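Local atomic coordinates of Phl p 3 allergen (Phleum pratense, PDB entry 3FT1), a protein that is a major grass pollen allergen recognised by IgE; it is related to the C-terminal domain of expansins, and its physiological role is not established. Residues V55-S58 with K59-G63. Residues are numbered along the deposited sequence; the frame is centred on the assembly and turned at random.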
loop_
_atom_site.group_PDB
_atom_site.type_symbol
_atom_site.label_atom_id
_atom_site.label_comp_id
_atom_site.label_asym_id
_atom_site.label_seq_id
_atom_site.Cartn_x
_atom_site.Cartn_y
_atom_site.Cartn_z
ATOM N N VAL A 55 -6.789 4.999 1.828
ATOM C CA VAL A 55 -7.686 4.221 2.674
ATOM C C VAL A 55 -7.928 4.974 3.978
ATOM O O VAL A 55 -6.990 5.466 4.617
ATOM C CB VAL A 55 -7.183 2.769 2.921
ATOM C CG1 VAL A 55 -5.835 2.759 3.627
ATOM C CG2 VAL A 55 -8.226 1.969 3.704
ATOM N N LYS A 56 -9.201 5.096 4.339
ATOM C CA LYS A 56 -9.608 5.809 5.542
ATOM C C LYS A 56 -10.261 4.819 6.481
ATOM O O LYS A 56 -10.806 3.810 6.045
ATOM C CB LYS A 56 -10.658 6.866 5.213
ATOM C CG LYS A 56 -10.169 8.123 4.541
ATOM C CD LYS A 56 -11.369 8.970 4.114
ATOM C CE LYS A 56 -10.953 10.326 3.563
ATOM N NZ LYS A 56 -11.980 10.897 2.639
ATOM N N SER A 57 -10.238 5.133 7.767
ATOM C CA SER A 57 -10.942 4.337 8.756
ATOM C C SER A 57 -11.603 5.265 9.756
ATOM O O SER A 57 -11.173 6.404 9.931
ATOM C CB SER A 57 -9.980 3.413 9.485
ATOM O OG SER A 57 -10.699 2.622 10.410
ATOM N N SER A 58 -12.653 4.784 10.412
ATOM C CA SER A 58 -13.324 5.582 11.431
ATOM C C SER A 58 -12.536 5.539 12.733
ATOM O O SER A 58 -12.808 6.300 13.665
ATOM C CB SER A 58 -14.748 5.076 11.663
ATOM O OG SER A 58 -14.725 3.793 12.255
ATOM N N LYS A 59 -11.556 4.643 12.785
ATOM C CA LYS A 59 -10.678 4.512 13.943
ATOM C C LYS A 59 -9.224 4.531 13.501
ATOM O O LYS A 59 -8.925 4.283 12.333
ATOM C CB LYS A 59 -10.983 3.217 14.689
ATOM C CG LYS A 59 -12.298 3.266 15.433
ATOM C CD LYS A 59 -12.842 1.886 15.701
ATOM C CE LYS A 59 -14.220 1.973 16.338
ATOM N NZ LYS A 59 -14.959 0.692 16.217
ATOM N N PRO A 60 -8.308 4.835 14.430
ATOM C CA PRO A 60 -6.902 4.847 14.017
ATOM C C PRO A 60 -6.486 3.513 13.413
ATOM O O PRO A 60 -6.887 2.448 13.886
ATOM C CB PRO A 60 -6.157 5.119 15.325
ATOM C CG PRO A 60 -7.148 5.882 16.154
ATOM C CD PRO A 60 -8.483 5.283 15.822
ATOM N N LEU A 61 -5.693 3.585 12.351
ATOM C CA LEU A 61 -5.208 2.397 11.680
ATOM C C LEU A 61 -4.151 1.717 12.541
ATOM O O LEU A 61 -3.362 2.374 13.231
ATOM C CB LEU A 61 -4.650 2.772 10.307
ATOM C CG LEU A 61 -5.669 3.385 9.345
ATOM C CD1 LEU A 61 -4.983 4.079 8.187
ATOM C CD2 LEU A 61 -6.618 2.315 8.835
ATOM N N VAL A 62 -4.143 0.395 12.513
ATOM C CA VAL A 62 -3.217 -0.369 13.329
ATOM C C VAL A 62 -2.178 -1.045 12.442
ATOM O O VAL A 62 -2.512 -1.902 11.619
ATOM C CB VAL A 62 -3.966 -1.417 14.167
ATOM C CG1 VAL A 62 -2.991 -2.302 14.909
ATOM C CG2 VAL A 62 -4.932 -0.730 15.136
ATOM N N GLY A 63 -0.920 -0.640 12.610
ATOM C CA GLY A 63 0.184 -1.193 11.851
ATOM C C GLY A 63 1.037 -2.133 12.675
ATOM O O GLY A 63 0.723 -2.396 13.836
#
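Between S57 and K59 the chain leaves its extended path for a single residue: S58 takes a helix-like conformation (psi -11°), which swings the amide of K59 back over the side chain of S57, before K59 resumes an extended course. S57 closes this bend as an ST turn. Its OG receives the N-H of K59, two residues on, at 3.2 Å from N to OG, and the bond is nearly straight, with an angle of 169° at the hydrogen. The rotamer makes this possible: with chi1 at -178°, OG lies opposite the backbone N of S57 and beside its carbonyl carbon, reaching forward to the following peptides. K59 O also comes within 3.1 Å of S57 OG, so the hydroxyl sits close to both backbone polar atoms of K59.

The apolar part of the same serine does a second job. L61 turns its isobutyl end back across the bend, and CD2 packs against S57 CB at 3.6 Å; its other methyl, CD1, comes to a looser 4.3 Å from V55 O. At the outer end of the turn, S58 OG stands beside K59 CG at 4.0 Å, while the extended K59 chain leads its ammonium away from the bend.

The turn follows strand 52-56 and starts the connection to strand 65-71. Backbone hydrogen bonds tie S57 to K15 and L61 to P14, and the side chains of V55 and L61 both touch L17 of the adjacent antiparallel strand 16-24.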